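Local coordinates for ornithine aminotransferase (Plasmodium falciparum, PDB 3LG0), which catalyses the pyridoxal phosphate-dependent transfer of the delta-amino group of ornithine to 2-oxoglutarate, yielding glutamate semialdehyde and glutamate, at residues A[88-93]-A[106-111]; A[243-248]-A[308-313]; A[346-351]-A[389-394]. All coordinates share one frame; numbering follows the deposited sequence.

Contact 1 (A[88-93]-A[106-111]); sequences DSLGVC and VLMMNT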
loop_
_atom_site.group_PDB
_atom_site.type_symbol
_atom_site.label_atom_id
_atom_site.label_comp_id
_atom_site.label_asym_id
_atom_site.label_seq_id
_atom_site.Cartn_x
_atom_site.Cartn_y
_atom_site.Cartn_z
ATOM N N ASP A 88 -15.344 8.583 -11.159
ATOM C CA ASP A 88 -15.687 9.996 -11.060
ATOM C C ASP A 88 -14.917 10.671 -9.929
ATOM O O ASP A 88 -14.524 11.838 -10.030
ATOM C CB ASP A 88 -17.204 10.178 -10.860
ATOM C CG ASP A 88 -17.710 9.534 -9.568
ATOM O OD1 ASP A 88 -17.206 8.450 -9.194
ATOM O OD2 ASP A 88 -18.620 10.106 -8.931
ATOM N N SER A 89 -14.688 9.925 -8.854
ATOM C CA SER A 89 -14.099 10.484 -7.639
ATOM C C SER A 89 -12.631 10.888 -7.783
ATOM O O SER A 89 -12.201 11.889 -7.210
ATOM C CB SER A 89 -14.274 9.496 -6.478
ATOM O OG SER A 89 -13.843 10.072 -5.265
ATOM N N LEU A 90 -11.848 10.124 -8.542
ATOM C CA LEU A 90 -10.406 10.416 -8.638
ATOM C C LEU A 90 -10.080 11.836 -9.093
ATOM O O LEU A 90 -9.294 12.538 -8.443
ATOM C CB LEU A 90 -9.683 9.406 -9.536
ATOM C CG LEU A 90 -8.184 9.684 -9.690
ATOM C CD1 LEU A 90 -7.561 9.802 -8.293
ATOM C CD2 LEU A 90 -7.479 8.616 -10.549
ATOM N N GLY A 91 -10.678 12.256 -10.204
ATOM C CA GLY A 91 -10.470 13.588 -10.753
ATOM C C GLY A 91 -10.923 14.741 -9.876
ATOM O O GLY A 91 -10.311 15.813 -9.888
ATOM N N VAL A 92 -11.991 14.539 -9.112
ATOM C CA VAL A 92 -12.389 15.542 -8.122
ATOM C C VAL A 92 -11.244 15.723 -7.123
ATOM O O VAL A 92 -10.782 16.837 -6.904
ATOM C CB VAL A 92 -13.672 15.133 -7.391
ATOM C CG1 VAL A 92 -14.074 16.188 -6.372
ATOM C CG2 VAL A 92 -14.796 14.894 -8.398
ATOM N N CYS A 93 -10.759 14.621 -6.553
ATOM C CA CYS A 93 -9.579 14.674 -5.683
ATOM C C CYS A 93 -8.367 15.377 -6.334
ATOM O O CYS A 93 -7.761 16.258 -5.735
ATOM C CB CYS A 93 -9.197 13.258 -5.206
ATOM S SG CYS A 93 -7.818 13.212 -4.019
ATOM N N VAL A 106 -1.034 15.901 -9.935
ATOM C CA VAL A 106 -0.837 15.022 -8.802
ATOM C C VAL A 106 -0.981 13.567 -9.246
ATOM O O VAL A 106 -1.702 13.250 -10.202
ATOM C CB VAL A 106 -1.823 15.348 -7.645
ATOM C CG1 VAL A 106 -3.218 14.908 -7.994
ATOM C CG2 VAL A 106 -1.371 14.683 -6.325
ATOM N N LEU A 107 -0.272 12.693 -8.541
ATOM C CA LEU A 107 -0.311 11.254 -8.772
ATOM C C LEU A 107 -0.631 10.585 -7.443
ATOM O O LEU A 107 0.135 10.731 -6.482
ATOM C CB LEU A 107 1.050 10.811 -9.321
ATOM C CG LEU A 107 1.535 9.363 -9.405
ATOM C CD1 LEU A 107 0.425 8.347 -9.572
ATOM C CD2 LEU A 107 2.541 9.281 -10.559
ATOM N N MET A 108 -1.768 9.885 -7.375
ATOM C CA MET A 108 -2.228 9.254 -6.128
ATOM C C MET A 108 -1.717 7.824 -6.003
ATOM O O MET A 108 -1.823 7.044 -6.938
ATOM C CB MET A 108 -3.768 9.208 -6.037
ATOM C CG MET A 108 -4.481 10.532 -6.180
ATOM S SD MET A 108 -3.959 11.774 -4.988
ATOM C CE MET A 108 -4.718 11.154 -3.484
ATOM N N MET A 109 -1.222 7.474 -4.819
ATOM C CA MET A 109 -0.817 6.098 -4.551
ATOM C C MET A 109 -1.299 5.663 -3.164
ATOM O O MET A 109 -2.078 6.358 -2.522
ATOM C CB MET A 109 0.700 5.996 -4.671
ATOM C CG MET A 109 1.286 7.274 -5.231
ATOM S SD MET A 109 2.950 7.078 -5.830
ATOM C CE MET A 109 2.617 5.633 -6.852
ATOM N N ASN A 110 -0.822 4.523 -2.696
ATOM C CA ASN A 110 -1.264 4.004 -1.412
ATOM C C ASN A 110 -0.328 4.349 -0.251
ATOM O O ASN A 110 -0.766 4.880 0.770
ATOM C CB ASN A 110 -1.458 2.502 -1.497
ATOM C CG ASN A 110 -2.225 2.084 -2.737
ATOM O OD1 ASN A 110 -3.403 2.397 -2.890
ATOM N ND2 ASN A 110 -1.567 1.345 -3.606
ATOM N N THR A 111 0.958 4.062 -0.399
ATOM C CA THR A 111 1.854 4.145 0.757
ATOM C C THR A 111 2.962 5.178 0.601
ATOM O O THR A 111 3.258 5.614 -0.497
ATOM C CB THR A 111 2.495 2.781 1.057
ATOM O OG1 THR A 111 3.379 2.426 -0.014
ATOM C CG2 THR A 111 1.420 1.704 1.214
#
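C93 N donates to S89 O at 3.2 Å, a helical backbone bond in the turn that presents C93 to M108. This helix, 88-101, packs on strand 105-109, the edge strand, within this chain, of the seven-stranded mixed sheet in the large domain of a class-III aminotransferase. Two apolar touches join them, and both fall on one methionine. M108 leaves the strand toward the helix with CG anti to its own carbonyl carbon (chi1 -55°), then bends twice, at chi2 and chi3. The folded thioether therefore lies along the helix surface and gives each end a different neighbour. Near the strand, L90 CD1 sits 3.8 Å from M108 CG; the two side chains run past each other in opposite directions, so L90 meets the flank of the methionine with the outer part of its side chain. One turn on, the CB of C93 points toward the strand. All three touching residues are buried, and no hydrogen bond crosses between the segments. L97 of the same helix also packs on M108, and C93 also reaches A300 and V304 of helix 297-312, a second helix beside the contact. The second subunit lies close by: its E17 packs on L90, and its N16 makes a weak hydrogen bond to G91 O. Past the strand, T111 is the N-cap of helix 112-129, its OG1 bonded to E114 N. At the far end of the methionine, M108 CE stands 3.8 Å from C93 SG, while M108 SD is 4.2 Å from C93 SG.

Contact 2 (A[243-248]-A[308-313]); sequences GKLLCT and KVLINE
L245 meets L310 and I311 mainly through methyl groups, joining a loop to the last turn of helix 297-312; the loop connects two adjacent parallel strands, 229-233 and 257-260, of the seven-stranded sheet in the large domain of the aminotransferase fold. Of the apolar touches, the nearer pairs L245 CD2 with L310 CD2 at 3.8 Å. These leucines pass alongside each other in opposite directions. L310 points toward the loop, with CG anti to the backbone N (chi1 -167°). The other branch of L245 is turned to the neighbouring helix position: its CD1 lies 4.2 Å from CD1 of I311. The forked end of L245 spans two consecutive helix residues, CD2 nearest L310 and CD1 nearest I311. L100 of helix 88-101 packs on both L245 and I311, and C316 of helix 315-333 touches both L245 and L310, so these two helices help to enclose the leucine.

The polar bonds run within each side. The helix keeps its backbone pairing up to its end, N312 N to K308 O at 2.7 Å and E313 N to V309 O at 3.1 Å. E234 holds the loop farther along, through the backbone N of C247 and the side-chain OG1 of T248, and L245 pairs with L239 through the backbone.

No hydrogen bond or charge pair links the two segments. Their association therefore rests on dispersion and the partial burial of branched hydrocarbon.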
loop_
_atom_site.group_PDB
_atom_site.type_symbol
_atom_site.label_atom_id
_atom_site.label_comp_id
_atom_site.label_asym_id
_atom_site.label_seq_id
_atom_site.Cartn_x
_atom_site.Cartn_y
_atom_site.Cartn_z
ATOM N N GLY A 243 2.724 23.253 11.802
ATOM C CA GLY A 243 2.077 24.554 11.750
ATOM C C GLY A 243 1.547 24.977 10.381
ATOM O O GLY A 243 0.641 25.804 10.304
ATOM N N LYS A 244 2.095 24.414 9.304
ATOM C CA LYS A 244 1.694 24.790 7.941
ATOM C C LYS A 244 1.214 23.590 7.112
ATOM O O LYS A 244 1.491 22.438 7.461
ATOM C CB LYS A 244 2.862 25.460 7.206
ATOM C CG LYS A 244 3.363 26.756 7.834
ATOM C CD LYS A 244 2.223 27.750 7.997
ATOM C CE LYS A 244 2.693 29.026 8.687
ATOM N NZ LYS A 244 1.535 29.907 9.034
ATOM N N LEU A 245 0.511 23.862 6.011
ATOM C CA LEU A 245 0.136 22.809 5.068
ATOM C C LEU A 245 1.371 22.110 4.513
ATOM O O LEU A 245 1.358 20.902 4.290
ATOM C CB LEU A 245 -0.708 23.357 3.918
ATOM C CG LEU A 245 -2.225 23.363 4.090
ATOM C CD1 LEU A 245 -2.884 23.797 2.801
ATOM C CD2 LEU A 245 -2.744 21.993 4.490
ATOM N N LEU A 246 2.429 22.883 4.288
ATOM C CA LEU A 246 3.729 22.348 3.909
ATOM C C LEU A 246 4.778 22.942 4.822
ATOM O O LEU A 246 4.886 24.151 4.916
ATOM C CB LEU A 246 4.070 22.720 2.470
ATOM C CG LEU A 246 3.204 22.134 1.367
ATOM C CD1 LEU A 246 3.568 22.782 0.041
ATOM C CD2 LEU A 246 3.379 20.620 1.311
ATOM N N CYS A 247 5.560 22.103 5.484
ATOM C CA CYS A 247 6.598 22.623 6.368
ATOM C C CYS A 247 7.552 23.568 5.615
ATOM O O CYS A 247 8.056 24.529 6.192
ATOM C CB CYS A 247 7.368 21.483 7.048
ATOM S SG CYS A 247 8.726 21.988 8.121
ATOM N N THR A 248 7.791 23.300 4.333
ATOM C CA THR A 248 8.679 24.140 3.522
ATOM C C THR A 248 8.190 25.590 3.439
ATOM O O THR A 248 8.975 26.498 3.187
ATOM C CB THR A 248 8.860 23.589 2.083
ATOM O OG1 THR A 248 7.622 23.043 1.620
ATOM C CG2 THR A 248 9.910 22.503 2.049
ATOM N N LYS A 308 -10.148 18.874 3.933
ATOM C CA LYS A 308 -11.171 19.839 4.296
ATOM C C LYS A 308 -11.290 19.965 5.815
ATOM O O LYS A 308 -11.380 21.067 6.346
ATOM C CB LYS A 308 -12.532 19.461 3.703
ATOM C CG LYS A 308 -12.748 19.901 2.260
ATOM C CD LYS A 308 -14.143 19.522 1.822
ATOM C CE LYS A 308 -14.276 19.412 0.301
ATOM N NZ LYS A 308 -13.898 20.661 -0.423
ATOM N N VAL A 309 -11.305 18.832 6.509
ATOM C CA VAL A 309 -11.359 18.843 7.967
ATOM C C VAL A 309 -10.138 19.556 8.556
ATOM O O VAL A 309 -10.260 20.391 9.445
ATOM C CB VAL A 309 -11.489 17.410 8.534
ATOM C CG1 VAL A 309 -11.089 17.358 9.992
ATOM C CG2 VAL A 309 -12.905 16.904 8.348
ATOM N N LEU A 310 -8.957 19.233 8.057
ATOM C CA LEU A 310 -7.750 19.853 8.566
ATOM C C LEU A 310 -7.828 21.378 8.460
ATOM O O LEU A 310 -7.387 22.113 9.360
ATOM C CB LEU A 310 -6.546 19.345 7.787
ATOM C CG LEU A 310 -5.185 19.667 8.386
ATOM C CD1 LEU A 310 -4.823 18.578 9.382
ATOM C CD2 LEU A 310 -4.136 19.757 7.283
ATOM N N ILE A 311 -8.391 21.839 7.348
ATOM C CA ILE A 311 -8.428 23.256 7.013
ATOM C C ILE A 311 -9.591 23.980 7.703
ATOM O O ILE A 311 -9.382 25.007 8.331
ATOM C CB ILE A 311 -8.449 23.456 5.472
ATOM C CG1 ILE A 311 -7.055 23.169 4.905
ATOM C CG2 ILE A 311 -8.899 24.863 5.109
ATOM C CD1 ILE A 311 -6.995 23.039 3.391
ATOM N N ASN A 312 -10.797 23.426 7.600
ATOM C CA ASN A 312 -11.980 24.002 8.232
ATOM C C ASN A 312 -11.841 24.146 9.737
ATOM O O ASN A 312 -12.427 25.045 10.333
ATOM C CB ASN A 312 -13.226 23.163 7.937
ATOM C CG ASN A 312 -13.701 23.295 6.508
ATOM O OD1 ASN A 312 -13.242 24.160 5.767
ATOM N ND2 ASN A 312 -14.634 22.432 6.114
ATOM N N GLU A 313 -11.080 23.252 10.358
ATOM C CA GLU A 313 -10.914 23.285 11.808
ATOM C C GLU A 313 -9.665 24.019 12.223
ATOM O O GLU A 313 -9.324 24.042 13.406
ATOM C CB GLU A 313 -10.889 21.880 12.396
ATOM C CG GLU A 313 -12.208 21.145 12.295
ATOM C CD GLU A 313 -12.136 19.798 12.957
ATOM O OE1 GLU A 313 -11.048 19.473 13.480
ATOM O OE2 GLU A 313 -13.152 19.068 12.961
#

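Contact 3 (A[346-351]-A[389-394]); sequences KGLLCA and LCITKE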
loop_
_atom_site.group_PDB
_atom_site.type_symbol
_atom_site.label_atom_id
_atom_site.label_comp_id
_atom_site.label_asym_id
_atom_site.label_seq_id
_atom_site.Cartn_x
_atom_site.Cartn_y
_atom_site.Cartn_z
ATOM N N LYS A 346 9.324 21.449 16.039
ATOM C CA LYS A 346 8.767 22.567 15.319
ATOM C C LYS A 346 7.292 22.292 15.244
ATOM O O LYS A 346 6.896 21.186 14.893
ATOM C CB LYS A 346 9.369 22.659 13.908
ATOM C CG LYS A 346 8.731 23.727 13.025
ATOM C CD LYS A 346 9.654 24.093 11.855
ATOM C CE LYS A 346 10.840 24.917 12.361
ATOM N NZ LYS A 346 11.955 25.040 11.385
ATOM N N GLY A 347 6.473 23.280 15.591
ATOM C CA GLY A 347 5.035 23.071 15.669
ATOM C C GLY A 347 4.758 21.918 16.628
ATOM O O GLY A 347 5.288 21.891 17.738
ATOM N N LEU A 348 3.948 20.953 16.202
ATOM C CA LEU A 348 3.665 19.793 17.041
ATOM C C LEU A 348 4.411 18.552 16.552
ATOM O O LEU A 348 3.978 17.416 16.741
ATOM C CB LEU A 348 2.166 19.552 17.155
ATOM C CG LEU A 348 1.462 20.595 18.015
ATOM C CD1 LEU A 348 -0.043 20.387 18.006
ATOM C CD2 LEU A 348 2.004 20.516 19.420
ATOM N N LEU A 349 5.544 18.786 15.912
ATOM C CA LEU A 349 6.479 17.722 15.597
ATOM C C LEU A 349 7.631 17.827 16.591
ATOM O O LEU A 349 8.575 18.574 16.382
ATOM C CB LEU A 349 6.983 17.848 14.152
ATOM C CG LEU A 349 8.074 16.866 13.707
ATOM C CD1 LEU A 349 7.685 15.434 14.041
ATOM C CD2 LEU A 349 8.372 17.000 12.227
ATOM N N CYS A 350 7.536 17.090 17.690
ATOM C CA CYS A 350 8.482 17.247 18.786
ATOM C C CYS A 350 9.133 15.937 19.160
ATOM O O CYS A 350 8.669 14.872 18.771
ATOM C CB CYS A 350 7.776 17.827 20.005
ATOM S SG CYS A 350 6.718 19.230 19.590
ATOM N N ALA A 351 10.220 16.030 19.921
ATOM C CA ALA A 351 10.937 14.858 20.391
ATOM C C ALA A 351 11.804 15.228 21.591
ATOM O O ALA A 351 12.142 16.391 21.790
ATOM C CB ALA A 351 11.782 14.274 19.273
ATOM N N LEU A 389 -3.451 17.058 16.110
ATOM C CA LEU A 389 -3.389 18.510 16.101
ATOM C C LEU A 389 -4.638 19.192 16.674
ATOM O O LEU A 389 -4.661 20.405 16.842
ATOM C CB LEU A 389 -3.075 19.031 14.693
ATOM C CG LEU A 389 -1.933 18.329 13.933
ATOM C CD1 LEU A 389 -1.739 18.938 12.559
ATOM C CD2 LEU A 389 -0.645 18.385 14.716
ATOM N N CYS A 390 -5.675 18.427 16.981
ATOM C CA CYS A 390 -6.849 19.007 17.619
ATOM C C CYS A 390 -6.701 19.120 19.150
ATOM O O CYS A 390 -7.674 19.401 19.862
ATOM C CB CYS A 390 -8.088 18.198 17.264
ATOM S SG CYS A 390 -7.905 16.455 17.668
ATOM N N ILE A 391 -5.484 18.916 19.649
ATOM C CA ILE A 391 -5.214 18.979 21.081
ATOM C C ILE A 391 -5.339 20.410 21.612
ATOM O O ILE A 391 -4.952 21.364 20.936
ATOM C CB ILE A 391 -3.814 18.418 21.403
ATOM C CG1 ILE A 391 -3.670 18.132 22.901
ATOM C CG2 ILE A 391 -2.708 19.341 20.872
ATOM C CD1 ILE A 391 -2.505 17.196 23.242
ATOM N N THR A 392 -5.894 20.565 22.812
ATOM C CA THR A 392 -6.051 21.893 23.418
ATOM C C THR A 392 -4.876 22.250 24.321
ATOM O O THR A 392 -4.154 21.366 24.797
ATOM C CB THR A 392 -7.320 21.987 24.267
ATOM O OG1 THR A 392 -7.183 21.153 25.423
ATOM C CG2 THR A 392 -8.556 21.563 23.460
ATOM N N LYS A 393 -4.688 23.544 24.569
ATOM C CA LYS A 393 -3.617 23.979 25.464
ATOM C C LYS A 393 -3.711 23.330 26.850
ATOM O O LYS A 393 -2.693 22.990 27.450
ATOM C CB LYS A 393 -3.556 25.507 25.587
ATOM C CG LYS A 393 -2.356 25.982 26.402
ATOM C CD LYS A 393 -1.974 27.419 26.091
ATOM C CE LYS A 393 -0.850 27.896 27.013
ATOM N NZ LYS A 393 0.405 27.083 26.891
ATOM N N GLU A 394 -4.926 23.146 27.346
ATOM C CA GLU A 394 -5.114 22.544 28.666
ATOM C C GLU A 394 -4.617 21.100 28.632
ATOM O O GLU A 394 -3.960 20.615 29.559
ATOM C CB GLU A 394 -6.589 22.594 29.088
ATOM C CG GLU A 394 -7.268 23.955 28.881
ATOM C CD GLU A 394 -7.763 24.165 27.446
ATOM O OE1 GLU A 394 -7.154 24.984 26.716
ATOM O OE2 GLU A 394 -8.757 23.511 27.044
#
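L348, at the turn of a beta hairpin, packs on L389 and I391 in the loop leading to helix 393-412. The hairpin joins strand 340-346, the edge strand within this chain of the second seven-stranded mixed sheet, to its neighbour 349-354 through a type II' turn from K346 to L349, closed by L349 N to K346 O at 2.9 Å; G347 supplies the positive phi. L348 CB points toward the loop and lies 3.9 Å from L389 CD2. From there CG stands anti to the carbonyl carbon (chi1 -72°), carrying the branch onward past L389, whose side chain runs the opposite way. L348 CG itself is farther off, 4.5 Å from L389 CD2. The branch tip CD1 returns to that methyl. L389 CD2 thus rests against one flank of L348, equally far from CB and CD1. I391 approaches at an angle and adds a second neighbour at the tip. A319 of helix 315-333 packs on L348 as well, and N318 of that helix ties down the loop by giving ND2 to L389 O and I391 O. R241 NH1 hydrogen-bonds to L348 O. The outermost touch is L348 CD1 to I391 CG2, 4.1 Å.

Overall arrangement
The three contacts follow one another along the chain without nesting. Contact 1 lies apart, its centre about 19 Å from that of contact 2 and about 29 Å from that of contact 3, but helices 88-101 and 297-312 serve both contacts 1 and 2. Contacts 2 and 3 are nearer, with centres about 13 Å apart and nearest atoms about 4 Å apart, though they do not touch; helix 315-333 packs on both. The same two contacts also lie near the probable cofactor site: the side chains of L310 and L389 are each about 10 Å from that of K262, the lysine expected to bind pyridoxal phosphate, which is not attached here. Contact 1 instead borders the second subunit.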